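PDB 3MEL: thiamin pyrophosphokinase family protein from Enterococcus faecalis, which probably transfers a pyrophosphoryl group from ATP to thiamine, making thiamine diphosphate, in a magnesium-dependent reaction. Local coordinates for the interface of chains A and B. Coordinates in Å, arbitrary orientation; residue numbers count along the deposited sequence, not the author numbering. Chains: chain A/B, Thiamin pyrophosphokinase family protein.

The interface of chains A and B. Residues chain A 156-157, 159, 188-189, 209, 211; chain B 107-108.
B:Asp107 sends its carboxylate across the interface to the backbone of A:Ser189, whose N donates a hydrogen bond to OD2 at 3.1 Å. The angle at the hydrogen is 157°, fairly straight, and the donor approaches nearly in line with the C-O bond of the acceptor. Rotation about the first side-chain bond sets this up: CG of B:Asp107 sits between its own backbone N and carbonyl carbon (chi1 64°).

Two methyls from different strands of chain A press on this side chain from one general direction. CB of A:Ala157, from strand 155-160, abuts the B:Asp107 methylene CB, whereas CB of A:Ala188, at the end of strand 185-188, lies under a face of the carboxylate, 3.4 Å from its carbon CG. The sulfur of A:Cys159 adds a looser contact, its SG 3.9 Å from CB of B:Asp107. Burial agrees with an inserted side chain: B:Asp107 loses 61 Å² of surface to chain A, against 19 Å² for A:Ala188.

Over the opposite face of the carboxylate lies the hydroxyl of A:Ser211, its OG 3.7 Å from OD1, a polar neighbour and not a hydrogen bond; this OG and CB of A:Ala188 sandwich the group. Behind the first shell, A:Ile209 stands on the same strand as A:Ser211, 206-211, and its CD1 reaches to 4.2 Å from the backbone N of B:Asp107. Strands 155-160, 185-188 and 206-211 thus supply the receiving surface for the first turn of helix 106-113 of chain B.

The patch recurs with the chains exchanged in the two-fold assembly, consistent with a dimer. B:His108, a thiamine diphosphate-binding residue, directly follows B:Asp107, so docking of this helix start may help position the ligand site. Its nearest approach to chain A in this patch is made by the backbone N of B:His108, 4.3 Å from CB of A:Ala188.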
ATOM      1  N   LEU A 156      12.899  -6.566   7.096  1.00 28.93           N
ATOM      2  CA  LEU A 156      12.791  -7.341   5.871  1.00 28.61           C
ATOM      3  C   LEU A 156      11.381  -7.939   5.789  1.00 30.16           C
ATOM      4  O   LEU A 156      10.791  -8.307   6.797  1.00 33.23           O
ATOM      5  CB  LEU A 156      13.853  -8.446   5.860  1.00 31.05           C
ATOM      6  CG  LEU A 156      13.883  -9.478   4.724  1.00 32.12           C
ATOM      7  CD1 LEU A 156      14.068  -8.839   3.333  1.00 28.62           C
ATOM      8  CD2 LEU A 156      14.941 -10.537   4.988  1.00 29.76           C
ATOM      9  N   ALA A 157      10.823  -8.029   4.597  1.00 27.34           N
ATOM     10  CA  ALA A 157       9.462  -8.514   4.478  1.00 26.16           C
ATOM     11  C   ALA A 157       9.288  -9.320   3.209  1.00 30.41           C
ATOM     12  O   ALA A 157       9.818  -8.975   2.146  1.00 28.78           O
ATOM     13  CB  ALA A 157       8.501  -7.371   4.501  1.00 24.64           C
ATOM     14  N   CYS A 159       6.284 -10.151   1.057  1.00 33.37           N
ATOM     15  CA  CYS A 159       4.900  -9.834   0.778  1.00 31.12           C
ATOM     16  C   CYS A 159       4.475 -10.653  -0.427  1.00 30.05           C
ATOM     17  O   CYS A 159       4.941 -10.418  -1.533  1.00 36.06           O
ATOM     18  CB  CYS A 159       4.791  -8.343   0.507  1.00 28.49           C
ATOM     19  SG  CYS A 159       5.341  -7.364   1.913  1.00 28.02           S
ATOM     20  N   ALA A 188       5.883  -9.537   7.387  1.00 30.23           N
ATOM     21  CA  ALA A 188       6.538  -8.270   7.581  1.00 30.72           C
ATOM     22  C   ALA A 188       7.299  -8.278   8.886  1.00 32.14           C
ATOM     23  O   ALA A 188       7.148  -9.191   9.686  1.00 36.47           O
ATOM     24  CB  ALA A 188       5.508  -7.177   7.587  1.00 31.51           C
ATOM     25  N   SER A 189       8.133  -7.263   9.084  1.00 36.25           N
ATOM     26  CA  SER A 189       8.906  -7.088  10.322  1.00 37.51           C
ATOM     27  C   SER A 189       9.912  -8.205  10.601  1.00 33.25           C
ATOM     28  O   SER A 189      10.370  -8.380  11.717  1.00 37.21           O
ATOM     29  CB  SER A 189       7.982  -6.862  11.519  1.00 34.76           C
ATOM     30  OG  SER A 189       7.010  -5.865  11.211  1.00 40.23           O
ATOM     31  N   ILE A 209      10.358  -6.525   0.521  1.00 25.00           N
ATOM     32  CA  ILE A 209      10.361  -5.135   0.981  1.00 26.61           C
ATOM     33  C   ILE A 209      11.297  -4.906   2.158  1.00 25.80           C
ATOM     34  O   ILE A 209      11.222  -5.619   3.149  1.00 28.25           O
ATOM     35  CB  ILE A 209       8.941  -4.647   1.376  1.00 27.21           C
ATOM     36  CG1 ILE A 209       8.018  -4.587   0.155  1.00 26.86           C
ATOM     37  CG2 ILE A 209       9.007  -3.283   2.048  1.00 26.29           C
ATOM     38  CD1 ILE A 209       6.610  -4.163   0.488  1.00 27.31           C
ATOM     39  N   SER A 211      12.545  -1.925   4.925  1.00 26.83           N
ATOM     40  CA  SER A 211      11.919  -0.727   5.464  1.00 28.33           C
ATOM     41  C   SER A 211      12.605  -0.309   6.752  1.00 33.15           C
ATOM     42  O   SER A 211      13.470  -1.026   7.245  1.00 33.77           O
ATOM     43  CB  SER A 211      10.432  -0.992   5.718  1.00 31.74           C
ATOM     44  OG  SER A 211      10.211  -2.233   6.400  1.00 33.89           O
TER
ATOM     45  N   ASP B 107       5.121  -2.949   4.222  1.00 34.97           N
ATOM     46  CA  ASP B 107       4.963  -4.376   4.500  1.00 32.74           C
ATOM     47  C   ASP B 107       3.945  -4.541   5.619  1.00 33.94           C
ATOM     48  O   ASP B 107       3.379  -5.608   5.808  1.00 36.26           O
ATOM     49  CB  ASP B 107       6.304  -5.028   4.864  1.00 32.82           C
ATOM     50  CG  ASP B 107       6.916  -4.476   6.146  1.00 34.63           C
ATOM     51  OD1 ASP B 107       6.696  -3.288   6.469  1.00 35.76           O
ATOM     52  OD2 ASP B 107       7.640  -5.235   6.826  1.00 31.45           O
ATOM     53  N   HIS B 108       3.718  -3.457   6.347  1.00 35.08           N
ATOM     54  CA  HIS B 108       2.787  -3.457   7.451  1.00 35.00           C
ATOM     55  C   HIS B 108       1.451  -2.995   6.914  1.00 34.39           C
ATOM     56  O   HIS B 108       0.419  -3.443   7.373  1.00 37.40           O
ATOM     57  CB  HIS B 108       3.270  -2.520   8.550  1.00 32.28           C
ATOM     58  CG  HIS B 108       2.649  -2.777   9.882  1.00 48.66           C
ATOM     59  ND1 HIS B 108       3.398  -3.029  11.015  1.00 59.01           N
ATOM     60  CD2 HIS B 108       1.351  -2.814  10.272  1.00 52.36           C
ATOM     61  CE1 HIS B 108       2.584  -3.211  12.044  1.00 58.07           C
ATOM     62  NE2 HIS B 108       1.337  -3.087  11.621  1.00 47.49           N
TER